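Local atomic coordinates of beta-glucoside phosphorylase BglX (Unidentified, PDB entry 5VQE), a protein that probably cleaves beta-glucosides by phosphorolysis, as a glycoside hydrolase family 3 enzyme that binds its glucosyl group in a TIM-barrel-like domain. Residues Y145-D150 with R174-Y179; V110-G115 with T160-Y165. All blocks are in the same frame, centred on the assembly; numbering follows the deposited sequence.

Interaction 1: residues Y145-D150 with R174-Y179; sequences YEPIID and RMAKAY. With G2F (2-deoxy-2-fluoro-alpha-D-glucopyranose), chain B.
Pro147 and Ala176 bring the two backbones nearest, their CA atoms 5.9 Å apart, where the irregular chain leaving strand 143-144 passes over one face of helix 169-184. The peptide bond between Glu146 and Pro147 is cis, a form that proline tolerates more readily than other residues. No hydrogen bond links the segments; the contact is made by side chains.

Two helix residues one turn apart do the work. The small Ala176 lets the loop come close: its CB meets CG of Pro147 at 3.9 Å and, more tightly than usual for carbon atoms, CG2 of Ile149 at 3.5 Å. Tyr179 reaches farther. Its CG stands anti to the backbone N (chi1 177°), and the side chain crosses the proline at a slant, with CB of Pro147 3.8 Å from CD1 of Tyr179. Farther out, CB of Glu146 packs 3.3 Å from the Tyr179 hydroxyl oxygen OH, while the carboxylate plane is turned 68° from the ring. That hydroxyl is tied to Leu93 O and Thr144 OG1, which suits a tyrosine at this buried place.

The Glu146 chain bends at chi2 (-77°), and its carboxylate turns away from helix 169-184, where OE2 forms a salt bridge with Lys193 NZ. On the far side of the loop, Tyr145 sets CB 3.7 Å from O4 of the 2-fluoroglucose. The chemistry is thus divided: apolar packing and a tyrosine fix the loop on the helix, while Glu146 holds Lys193, which also hydrogen-bonds the sugar.

Interaction 2: residues V110-G115 with T160-Y165; sequences VASPMG and TNVRTY
Met114 and Val162 share the one hydrogen bond across this contact, from Met114 N to Val162 O at 3.1 Å. It is moderately bent, with an N-H...O angle of 153°, and the donor lies 29° from the carbonyl plane. The first turn of helix 113-119 is thereby joined to the short 3-10 turn at 162-163. Within that helix start, Ser112 is the N-cap: its OG accepts from Gly115 N at 3.2 Å and is also bonded to Tyr530 O. Proline follows well at the first helical position, where no backbone N-H is required. In the other segment, Asn161 O is held by Thr164 N and by Thr164 OG1, the latter nearly in line with the C=O bond.

The remaining contacts across the segments are packing. The Pro113 ring lies against the opposite backbone, its CG 3.3 Å from Arg163 O, and its CB makes an off-centre CH-pi contact with the Tyr165 ring, 4.1 Å from the centroid. Met114 is extended through chi2 and then bends at chi3 (-76°), which places CE 3.3 Å from Asn161 O. Val162 supplies a compact branched side chain, its CB 3.9 Å from CB of Ser112.

Arg163 starts away from segment 110-115; its guanidinium group forms a salt bridge through NE to Glu94 and hydrogen-bonds through NH2 to O3 of the sugar. The contact thus backs a ligand-binding loop with the start of helix 113-119, while the Tyr165 side chain packs on both helix 122-138 (Leu128) and helix 169-184 (Ile172, Met175 and Tyr179).

In the fold
Along the chain the segments alternate, 110-115, 145-150, 160-165 and 174-179, so interactions 1 and 2 interlock within the family 3 N-terminal domain. Their centres lie about 10 Å apart and they touch directly: Met175 CB packs 3.6 Å from Tyr165 CG, and Ile148 CB meets Arg163 O at the same distance. Segments 145-150 and 160-165 belong to the long connection from strand 143-144 to helix 169-184; interaction 1 seats its beginning on that helix, and interaction 2 joins a later part to the start of helix 113-119. Each contact includes one residue of the sugar pocket, Tyr145 or Arg163, so the same connection lines the site twice.

Interaction 1: residues Y145-D150 with R174-Y179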
# COMPACT_ATOMS: atom_id res chain seq x y z
N TYR A 145 -2.84 7.59 1.90
CA TYR A 145 -2.99 6.54 2.90
C TYR A 145 -1.70 5.73 2.99
O TYR A 145 -1.71 4.52 2.80
CB TYR A 145 -4.17 5.63 2.54
CG TYR A 145 -5.56 6.18 2.77
CD1 TYR A 145 -5.82 7.09 3.78
CD2 TYR A 145 -6.62 5.72 2.00
CE1 TYR A 145 -7.11 7.55 4.01
CE2 TYR A 145 -7.91 6.18 2.22
CZ TYR A 145 -8.15 7.08 3.22
OH TYR A 145 -9.44 7.52 3.42
N GLU A 146 -0.59 6.41 3.22
CA GLU A 146 0.74 5.80 3.27
C GLU A 146 1.61 6.67 4.17
O GLU A 146 1.32 7.85 4.35
CB GLU A 146 1.36 5.71 1.87
CG GLU A 146 0.43 5.35 0.72
CD GLU A 146 0.06 3.88 0.65
OE1 GLU A 146 0.79 3.03 1.22
OE2 GLU A 146 -0.96 3.56 -0.01
N PRO A 147 2.71 6.12 4.70
CA PRO A 147 3.38 4.85 4.42
C PRO A 147 2.96 3.66 5.27
O PRO A 147 2.49 3.77 6.39
CB PRO A 147 4.84 5.18 4.71
CG PRO A 147 4.74 6.10 5.89
CD PRO A 147 3.50 6.95 5.63
N ILE A 148 3.17 2.50 4.67
CA ILE A 148 2.98 1.22 5.33
C ILE A 148 4.19 0.95 6.21
O ILE A 148 5.32 0.88 5.72
CB ILE A 148 2.78 0.10 4.30
CG1 ILE A 148 1.43 0.30 3.61
CG2 ILE A 148 2.85 -1.28 4.96
CD1 ILE A 148 1.24 -0.55 2.39
N ILE A 149 3.96 0.81 7.51
CA ILE A 149 5.03 0.52 8.46
C ILE A 149 4.77 -0.83 9.11
O ILE A 149 5.22 -1.09 10.23
CB ILE A 149 5.18 1.65 9.50
CG1 ILE A 149 3.86 1.91 10.23
CG2 ILE A 149 5.70 2.90 8.82
CD1 ILE A 149 4.01 2.85 11.42
N ASP A 150 4.06 -1.70 8.40
CA ASP A 150 4.03 -3.11 8.77
C ASP A 150 5.42 -3.71 8.62
O ASP A 150 6.24 -3.25 7.82
CB ASP A 150 3.06 -3.89 7.89
CG ASP A 150 1.64 -3.38 7.99
OD1 ASP A 150 1.24 -2.95 9.09
OD2 ASP A 150 0.93 -3.44 6.96
N ARG A 174 13.55 4.34 8.97
CA ARG A 174 14.28 5.25 8.08
C ARG A 174 13.47 5.56 6.83
O ARG A 174 13.32 6.73 6.44
CB ARG A 174 15.62 4.65 7.65
CG ARG A 174 16.65 4.44 8.73
CD ARG A 174 18.05 4.29 8.12
NE ARG A 174 18.26 3.06 7.35
CZ ARG A 174 18.53 1.87 7.89
NH1 ARG A 174 18.58 1.72 9.22
NH2 ARG A 174 18.73 0.82 7.11
N MET A 175 12.97 4.52 6.18
CA MET A 175 12.31 4.68 4.89
C MET A 175 10.98 5.40 5.04
O MET A 175 10.64 6.28 4.24
CB MET A 175 12.11 3.30 4.25
CG MET A 175 13.41 2.58 3.92
SD MET A 175 14.16 3.28 2.44
CE MET A 175 15.78 2.48 2.42
N ALA A 176 10.20 5.04 6.06
CA ALA A 176 8.90 5.66 6.25
C ALA A 176 9.03 7.14 6.60
O ALA A 176 8.24 7.96 6.13
CB ALA A 176 8.12 4.92 7.34
N LYS A 177 10.00 7.50 7.43
CA LYS A 177 10.21 8.92 7.73
C LYS A 177 10.57 9.70 6.47
O LYS A 177 10.11 10.83 6.28
CB LYS A 177 11.32 9.09 8.77
CG LYS A 177 10.96 8.71 10.19
CD LYS A 177 12.15 9.07 11.08
CE LYS A 177 11.95 8.72 12.54
NZ LYS A 177 13.20 9.03 13.31
N ALA A 178 11.40 9.10 5.61
CA ALA A 178 11.78 9.74 4.36
C ALA A 178 10.60 9.86 3.40
O ALA A 178 10.43 10.90 2.75
CB ALA A 178 12.91 8.95 3.70
N TYR A 179 9.78 8.81 3.29
CA TYR A 179 8.57 8.91 2.48
C TYR A 179 7.74 10.10 2.95
O TYR A 179 7.28 10.92 2.15
CB TYR A 179 7.76 7.61 2.56
CG TYR A 179 6.44 7.65 1.81
CD1 TYR A 179 5.30 8.21 2.39
CD2 TYR A 179 6.32 7.12 0.52
CE1 TYR A 179 4.09 8.25 1.72
CE2 TYR A 179 5.09 7.16 -0.16
CZ TYR A 179 3.99 7.73 0.45
OH TYR A 179 2.77 7.79 -0.20
C1 G2F B . -7.94 -0.87 3.83
C2 G2F B . -6.48 -1.29 3.48
C3 G2F B . -5.61 0.01 3.46
C4 G2F B . -6.26 1.02 2.47
C5 G2F B . -7.72 1.30 2.94
C6 G2F B . -8.46 2.27 1.94
O3 G2F B . -4.36 -0.33 2.91
O4 G2F B . -5.55 2.23 2.59
O5 G2F B . -8.44 0.08 2.92
O6 G2F B . -8.33 1.75 0.64
F2 G2F B . -5.99 -2.13 4.42

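Interaction 2: residues V110-G115 with T160-Y165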
# COMPACT_ATOMS: atom_id res chain seq x y z
N VAL A 110 6.76 4.15 -9.81
CA VAL A 110 8.17 4.22 -9.42
C VAL A 110 8.66 2.84 -9.02
O VAL A 110 9.47 2.23 -9.73
CB VAL A 110 8.38 5.23 -8.28
CG1 VAL A 110 9.84 5.24 -7.82
CG2 VAL A 110 7.93 6.63 -8.71
N ALA A 111 8.18 2.34 -7.89
CA ALA A 111 8.63 1.06 -7.36
C ALA A 111 7.71 0.66 -6.21
O ALA A 111 7.06 1.51 -5.59
CB ALA A 111 10.08 1.12 -6.87
N SER A 112 7.67 -0.64 -5.94
CA SER A 112 7.11 -1.09 -4.68
C SER A 112 7.95 -0.55 -3.53
O SER A 112 9.14 -0.24 -3.71
CB SER A 112 7.06 -2.62 -4.62
OG SER A 112 8.38 -3.17 -4.60
N PRO A 113 7.37 -0.41 -2.33
CA PRO A 113 8.19 0.00 -1.19
C PRO A 113 9.37 -0.92 -0.92
O PRO A 113 10.45 -0.45 -0.52
CB PRO A 113 7.19 0.01 -0.03
CG PRO A 113 5.88 0.32 -0.69
CD PRO A 113 5.94 -0.39 -2.02
N MET A 114 9.20 -2.23 -1.12
CA MET A 114 10.29 -3.14 -0.83
C MET A 114 11.44 -2.94 -1.81
O MET A 114 12.61 -3.02 -1.43
CB MET A 114 9.82 -4.59 -0.84
CG MET A 114 10.92 -5.54 -0.43
SD MET A 114 10.42 -7.25 -0.36
CE MET A 114 9.49 -7.24 1.18
N GLY A 115 11.12 -2.66 -3.08
CA GLY A 115 12.17 -2.31 -4.03
C GLY A 115 12.95 -1.09 -3.58
O GLY A 115 14.17 -1.06 -3.64
N THR A 160 1.15 -8.15 3.01
CA THR A 160 2.30 -7.32 3.37
C THR A 160 3.31 -7.38 2.24
O THR A 160 3.14 -6.69 1.22
CB THR A 160 2.88 -7.79 4.70
OG1 THR A 160 3.03 -9.21 4.70
CG2 THR A 160 1.95 -7.38 5.85
N ASN A 161 4.34 -8.21 2.36
CA ASN A 161 5.20 -8.57 1.22
C ASN A 161 5.81 -7.29 0.64
O ASN A 161 6.33 -6.46 1.41
CB ASN A 161 4.36 -9.39 0.25
CG ASN A 161 5.21 -10.22 -0.69
OD1 ASN A 161 5.41 -9.86 -1.86
ND2 ASN A 161 5.71 -11.35 -0.19
N VAL A 162 5.75 -7.07 -0.67
CA VAL A 162 6.43 -5.93 -1.27
C VAL A 162 5.80 -4.60 -0.91
O VAL A 162 6.37 -3.56 -1.24
CB VAL A 162 6.48 -6.05 -2.81
CG1 VAL A 162 7.31 -7.25 -3.23
CG2 VAL A 162 5.09 -6.10 -3.42
N ARG A 163 4.64 -4.58 -0.25
CA ARG A 163 4.07 -3.32 0.20
C ARG A 163 4.82 -2.74 1.39
O ARG A 163 4.59 -1.58 1.74
CB ARG A 163 2.59 -3.50 0.56
CG ARG A 163 1.69 -3.88 -0.62
CD ARG A 163 0.28 -4.18 -0.14
NE ARG A 163 -0.48 -2.97 0.15
CZ ARG A 163 -1.53 -2.92 0.96
NH1 ARG A 163 -1.94 -4.02 1.59
NH2 ARG A 163 -2.16 -1.78 1.16
N THR A 164 5.69 -3.52 2.02
CA THR A 164 6.47 -3.09 3.16
C THR A 164 7.89 -2.72 2.73
O THR A 164 8.33 -3.02 1.62
CB THR A 164 6.55 -4.19 4.24
OG1 THR A 164 7.49 -5.19 3.83
CG2 THR A 164 5.20 -4.83 4.50
N TYR A 165 8.60 -2.07 3.65
CA TYR A 165 10.03 -1.84 3.52
C TYR A 165 10.84 -3.01 4.07
O TYR A 165 12.01 -2.83 4.44
CB TYR A 165 10.42 -0.53 4.23
CG TYR A 165 9.78 0.68 3.61
CD1 TYR A 165 10.06 1.06 2.30
CD2 TYR A 165 8.87 1.46 4.32
CE1 TYR A 165 9.47 2.16 1.73
CE2 TYR A 165 8.28 2.57 3.75
CZ TYR A 165 8.58 2.91 2.45
OH TYR A 165 7.98 4.01 1.88